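Local coordinates for bifunctional protein PutA (Bradyrhizobium diazoefficiens, PDB 6BSN), which probably oxidises proline to glutamate in two steps, using an FAD-dependent proline dehydrogenase and an NAD-dependent aldehyde dehydrogenase joined in one chain, at residues Ala790-Ser795 and Gly834-Val839; Leu821-Pro826 and Gly867-Pro872. The protein carries 1 engineered substitution. All coordinates share one frame; numbering follows the deposited sequence.

Contact 1 (Ala790-Ser795 and Gly834-Val839); sequences AGQRAS and GPVIDV. Engineered in segment 790-795: Ala794 (natural residue Cys). With PRO (proline), chain D.
Gln792 has the largest share of this contact, followed by Ala790 and Val836. Its amide reaches across to the backbone of Pro835-Ile837. Gln792 OE1 accepts a hydrogen bond from Ile837 N at 2.9 Å. The donor lies in the carbonyl plane, on a lone pair, though the N-H is bent (136°). Gln792 CG sits beside its own backbone N (chi1 -63°), and the chain beyond runs extended, which carries the amide the full distance. The other half of the amide works through water: Gln792 NE2 donates to water 1 at 2.9 Å, and water 1 donates to Pro835 O. Both ends of the amide are therefore used, which fixes its flip. Gln792 OE1 also lies 3.2 Å from Val836 CA, tight against the backbone. Beside this polar link, Ala790 CB packs against Val836 CG1 at 4.1 Å and against Gly834 O. Gln792 also touches Trp659, an NAD(+)-binding residue. Farther along the same loop, Arg793 NH1 (2.8 Å) and Ser795 OG (2.6 Å) both donate to OXT of a bound proline, whose other partners include Gly948 N and Ala949 N. Between them is Ala794, engineered from a cysteine predicted to be an active-site residue. The 790-795 loop leads from helix 775-787 into strand 797-803. Segment 834-839 leads into helix 839-855, where Asp838 is the N-cap and Val836 packs on Lys842 and Leu845.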
loop_
_atom_site.group_PDB
_atom_site.type_symbol
_atom_site.label_atom_id
_atom_site.label_comp_id
_atom_site.label_asym_id
_atom_site.label_seq_id
_atom_site.Cartn_x
_atom_site.Cartn_y
_atom_site.Cartn_z
ATOM N N ALA A 790 -49.487 19.265 -8.775
ATOM C CA ALA A 790 -50.296 20.013 -9.744
ATOM C C ALA A 790 -49.443 20.593 -10.874
ATOM O O ALA A 790 -49.736 21.664 -11.407
ATOM C CB ALA A 790 -51.093 21.125 -9.047
ATOM N N GLY A 791 -48.375 19.893 -11.258
ATOM C CA GLY A 791 -47.506 20.423 -12.281
ATOM C C GLY A 791 -46.749 21.670 -11.878
ATOM O O GLY A 791 -46.169 22.332 -12.743
ATOM N N GLN A 792 -46.754 22.023 -10.596
ATOM C CA GLN A 792 -46.088 23.236 -10.111
ATOM C C GLN A 792 -44.634 22.929 -9.744
ATOM O O GLN A 792 -44.179 23.102 -8.609
ATOM C CB GLN A 792 -46.860 23.833 -8.932
ATOM C CG GLN A 792 -48.284 24.294 -9.293
ATOM C CD GLN A 792 -49.029 24.954 -8.130
ATOM O OE1 GLN A 792 -49.665 26.000 -8.288
ATOM N NE2 GLN A 792 -48.958 24.339 -6.968
ATOM N N ARG A 793 -43.896 22.472 -10.753
ATOM C CA ARG A 793 -42.478 22.149 -10.633
ATOM C C ARG A 793 -41.791 22.582 -11.914
ATOM O O ARG A 793 -42.327 22.383 -13.005
ATOM C CB ARG A 793 -42.231 20.653 -10.441
ATOM C CG ARG A 793 -42.694 20.053 -9.141
ATOM C CD ARG A 793 -42.437 18.549 -9.187
ATOM N NE ARG A 793 -42.793 17.859 -7.951
ATOM C CZ ARG A 793 -41.916 17.406 -7.064
ATOM N NH1 ARG A 793 -40.619 17.573 -7.272
ATOM N NH2 ARG A 793 -42.340 16.787 -5.969
ATOM N N ALA A 794 -40.605 23.165 -11.782
ATOM C CA ALA A 794 -39.874 23.608 -12.961
ATOM C C ALA A 794 -39.464 22.430 -13.824
ATOM O O ALA A 794 -39.285 22.583 -15.038
ATOM C CB ALA A 794 -38.645 24.426 -12.542
ATOM N N SER A 795 -39.310 21.257 -13.208
ATOM C CA SER A 795 -38.893 20.020 -13.858
ATOM C C SER A 795 -40.034 19.265 -14.543
ATOM O O SER A 795 -39.778 18.237 -15.181
ATOM C CB SER A 795 -38.287 19.091 -12.811
ATOM O OG SER A 795 -39.259 18.846 -11.789
ATOM N N GLY A 834 -53.111 18.585 -4.931
ATOM C CA GLY A 834 -53.597 19.694 -4.139
ATOM C C GLY A 834 -53.933 20.898 -4.993
ATOM O O GLY A 834 -53.857 20.870 -6.228
ATOM N N PRO A 835 -54.314 21.991 -4.334
ATOM C CA PRO A 835 -54.679 23.201 -5.075
ATOM C C PRO A 835 -53.456 23.860 -5.691
ATOM O O PRO A 835 -52.314 23.601 -5.302
ATOM C CB PRO A 835 -55.305 24.096 -4.001
ATOM C CG PRO A 835 -54.579 23.711 -2.763
ATOM C CD PRO A 835 -54.365 22.209 -2.878
ATOM N N VAL A 836 -53.707 24.704 -6.692
ATOM C CA VAL A 836 -52.651 25.563 -7.218
ATOM C C VAL A 836 -52.481 26.748 -6.266
ATOM O O VAL A 836 -53.336 26.986 -5.405
ATOM C CB VAL A 836 -52.938 26.008 -8.661
ATOM C CG1 VAL A 836 -52.860 24.819 -9.593
ATOM C CG2 VAL A 836 -54.294 26.669 -8.750
ATOM N N ILE A 837 -51.379 27.494 -6.413
ATOM C CA ILE A 837 -50.912 28.360 -5.328
ATOM C C ILE A 837 -51.934 29.443 -4.986
ATOM O O ILE A 837 -52.213 29.683 -3.809
ATOM C CB ILE A 837 -49.529 28.959 -5.660
ATOM C CG1 ILE A 837 -48.961 29.687 -4.433
ATOM C CG2 ILE A 837 -49.599 29.930 -6.829
ATOM C CD1 ILE A 837 -48.899 28.839 -3.181
ATOM N N ASP A 838 -52.535 30.089 -5.986
ATOM C CA ASP A 838 -53.513 31.136 -5.710
ATOM C C ASP A 838 -54.423 31.338 -6.924
ATOM O O ASP A 838 -54.269 30.698 -7.974
ATOM C CB ASP A 838 -52.829 32.444 -5.271
ATOM C CG ASP A 838 -51.883 33.020 -6.316
ATOM O OD1 ASP A 838 -51.987 32.671 -7.510
ATOM O OD2 ASP A 838 -51.025 33.839 -5.928
ATOM N N VAL A 839 -55.396 32.236 -6.746
ATOM C CA VAL A 839 -56.426 32.505 -7.753
ATOM C C VAL A 839 -55.825 33.021 -9.056
ATOM O O VAL A 839 -56.321 32.713 -10.147
ATOM C CB VAL A 839 -57.455 33.488 -7.164
ATOM C CG1 VAL A 839 -58.141 34.291 -8.259
ATOM C CG2 VAL A 839 -58.470 32.711 -6.346
HETATM N N PRO D . -36.386 20.333 -7.655
HETATM C CA PRO D . -37.607 20.161 -8.431
HETATM C C PRO D . -37.656 18.753 -9.045
HETATM O O PRO D . -36.594 18.141 -9.297
HETATM C CB PRO D . -37.680 21.214 -9.509
HETATM C CG PRO D . -36.613 22.225 -9.091
HETATM C CD PRO D . -35.613 21.397 -8.218
HETATM O OXT PRO D . -38.758 18.220 -9.304
HETATM O O HOH W 1 -49.998 25.343 -4.452
#

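Contact 2 (Leu821-Pro826 and Gly867-Pro872). With PRO (proline), chain F.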
loop_
_atom_site.group_PDB
_atom_site.type_symbol
_atom_site.label_atom_id
_atom_site.label_comp_id
_atom_site.label_asym_id
_atom_site.label_seq_id
_atom_site.Cartn_x
_atom_site.Cartn_y
_atom_site.Cartn_z
ATOM N N LEU A 821 -56.389 10.033 -10.062
ATOM C CA LEU A 821 -55.753 10.900 -9.077
ATOM C C LEU A 821 -56.817 11.632 -8.268
ATOM O O LEU A 821 -57.716 12.247 -8.836
ATOM C CB LEU A 821 -54.837 11.912 -9.756
ATOM C CG LEU A 821 -53.671 11.380 -10.602
ATOM C CD1 LEU A 821 -52.913 12.536 -11.197
ATOM C CD2 LEU A 821 -52.741 10.532 -9.787
ATOM N N LYS A 822 -56.716 11.579 -6.944
ATOM C CA LYS A 822 -57.642 12.331 -6.106
ATOM C C LYS A 822 -57.178 13.779 -5.973
ATOM O O LYS A 822 -56.047 14.035 -5.550
ATOM C CB LYS A 822 -57.778 11.703 -4.724
ATOM C CG LYS A 822 -58.754 12.479 -3.845
ATOM C CD LYS A 822 -59.612 11.564 -3.001
ATOM C CE LYS A 822 -60.506 12.339 -2.052
ATOM N NZ LYS A 822 -60.911 11.463 -0.921
ATOM N N ILE A 823 -58.057 14.719 -6.330
ATOM C CA ILE A 823 -57.802 16.154 -6.213
ATOM C C ILE A 823 -58.556 16.683 -5.006
ATOM O O ILE A 823 -59.760 16.434 -4.873
ATOM C CB ILE A 823 -58.262 16.899 -7.472
ATOM C CG1 ILE A 823 -57.688 16.211 -8.723
ATOM C CG2 ILE A 823 -57.890 18.369 -7.355
ATOM C CD1 ILE A 823 -58.478 16.469 -9.991
ATOM N N GLY A 824 -57.872 17.421 -4.130
ATOM C CA GLY A 824 -58.569 17.986 -2.987
ATOM C C GLY A 824 -57.626 18.550 -1.943
ATOM O O GLY A 824 -56.472 18.884 -2.233
ATOM N N ASP A 825 -58.147 18.635 -0.718
ATOM C CA ASP A 825 -57.413 19.191 0.414
ATOM C C ASP A 825 -56.079 18.475 0.573
ATOM O O ASP A 825 -56.061 17.253 0.775
ATOM C CB ASP A 825 -58.230 19.077 1.704
ATOM C CG ASP A 825 -57.575 19.796 2.900
ATOM O OD1 ASP A 825 -56.342 19.718 3.077
ATOM O OD2 ASP A 825 -58.304 20.448 3.683
ATOM N N PRO A 826 -54.955 19.191 0.517
ATOM C CA PRO A 826 -53.649 18.529 0.642
ATOM C C PRO A 826 -53.410 17.849 1.994
ATOM O O PRO A 826 -52.521 16.999 2.080
ATOM C CB PRO A 826 -52.649 19.674 0.416
ATOM C CG PRO A 826 -53.402 20.918 0.589
ATOM C CD PRO A 826 -54.852 20.652 0.383
ATOM N N GLY A 867 -63.015 25.391 -5.509
ATOM C CA GLY A 867 -61.916 26.061 -4.857
ATOM C C GLY A 867 -60.786 26.331 -5.816
ATOM O O GLY A 867 -60.967 26.309 -7.039
ATOM N N CYS A 868 -59.603 26.548 -5.259
ATOM C CA CYS A 868 -58.454 26.995 -6.039
ATOM C C CYS A 868 -57.707 25.811 -6.660
ATOM O O CYS A 868 -56.505 25.603 -6.446
ATOM C CB CYS A 868 -57.532 27.831 -5.163
ATOM S SG CYS A 868 -56.399 28.773 -6.145
ATOM N N PHE A 869 -58.442 25.049 -7.473
ATOM C CA PHE A 869 -57.965 23.796 -8.038
ATOM C C PHE A 869 -57.981 23.858 -9.560
ATOM O O PHE A 869 -58.881 24.459 -10.168
ATOM C CB PHE A 869 -58.832 22.610 -7.582
ATOM C CG PHE A 869 -58.752 22.311 -6.114
ATOM C CD1 PHE A 869 -59.673 22.852 -5.229
ATOM C CD2 PHE A 869 -57.768 21.469 -5.621
ATOM C CE1 PHE A 869 -59.612 22.560 -3.875
ATOM C CE2 PHE A 869 -57.696 21.173 -4.272
ATOM C CZ PHE A 869 -58.620 21.722 -3.396
ATOM N N VAL A 870 -56.973 23.243 -10.164
ATOM C CA VAL A 870 -56.991 22.890 -11.578
ATOM C C VAL A 870 -56.745 21.391 -11.683
ATOM O O VAL A 870 -55.797 20.876 -11.089
ATOM C CB VAL A 870 -55.938 23.675 -12.374
ATOM C CG1 VAL A 870 -55.976 23.242 -13.821
ATOM C CG2 VAL A 870 -56.179 25.196 -12.230
ATOM N N ALA A 871 -57.594 20.705 -12.412
ATOM C CA ALA A 871 -57.482 19.267 -12.575
ATOM C C ALA A 871 -56.476 18.945 -13.673
ATOM O O ALA A 871 -56.244 19.767 -14.561
ATOM C CB ALA A 871 -58.840 18.665 -12.939
ATOM N N PRO A 872 -55.868 17.755 -13.633
ATOM C CA PRO A 872 -55.020 17.317 -14.749
ATOM C C PRO A 872 -55.749 17.436 -16.086
ATOM O O PRO A 872 -56.930 17.100 -16.203
ATOM C CB PRO A 872 -54.718 15.848 -14.409
ATOM C CG PRO A 872 -54.914 15.729 -12.938
ATOM C CD PRO A 872 -56.022 16.705 -12.606
HETATM N N PRO F . -62.249 8.363 -7.225
HETATM C CA PRO F . -61.335 8.532 -6.106
HETATM C C PRO F . -62.103 8.780 -4.790
HETATM O O PRO F . -61.444 8.920 -3.728
HETATM C CB PRO F . -60.394 9.674 -6.387
HETATM C CG PRO F . -60.493 9.891 -7.891
HETATM C CD PRO F . -61.668 8.980 -8.381
HETATM O OXT PRO F . -63.366 8.841 -4.777
#
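Gly824 O meets the edge of the Phe869 ring, lying near the ring plane at 3.3 Å from Phe869 CE2. This is a C-H to carbonyl contact; no hydrogen bond joins the segments. At its backbone angles (168/-157) Gly824 has no place for a CB, which would be jammed against the preceding carbonyl. Ile823 is the most covered residue, and its two branches diverge. Ile823 CG2 lies anti to the backbone N and reaches Phe869 CD2 at 3.6 Å, obliquely to the ring. Ile823 CD1 comes head-on to the CD corner of the Pro872 ring, 3.6 Å from Pro872 CD, and touches Ala871 CB. Leu821 CD1 adds a looser contact to Pro872 CG, at 4.2 Å. Both segments belong to the aldehyde dehydrogenase part of the chain, and the touching parts run in nearly opposite directions. One follows helix 804-819; the other belongs to the connection of a beta hairpin, strands 857-861 and 873-876, at one end of the mixed sheet. Leu821 and Pro872 both rest on Phe787 of helix 775-787. Lys822 turns to a bound proline, with its CD 3.3 Å from the proline O. Cutting this residue back to alanine would probably cost the bound carboxylate its aliphatic cover and a nearby positive charge. Arg254, Arg819 and Glu820 also line this remote pocket. Asp825 OD1 accepts a hydrogen bond from Ser827 N within the same loop.

In the fold
Contacts 1 and 2 lie in the same aldehyde dehydrogenase region, their centres about 10 Å apart. Their segments alternate along the chain, and both pairs use the loop between helices 804-819 and 839-855. They join where Val836 N probably bonds to Cys868 O at 2.9 Å, with Pro835 packed on Phe869. Contact 1 is buried, depends on an amide, a water and backbone polar groups, and includes a predicted active-site position, changed here to alanine. Contact 2 is only partly buried and almost wholly apolar, away from the annotated catalytic and cofactor sites. Each borders a bound proline: contact 1 meets it with polar groups of a buried loop, contact 2 by packing from a more exposed one.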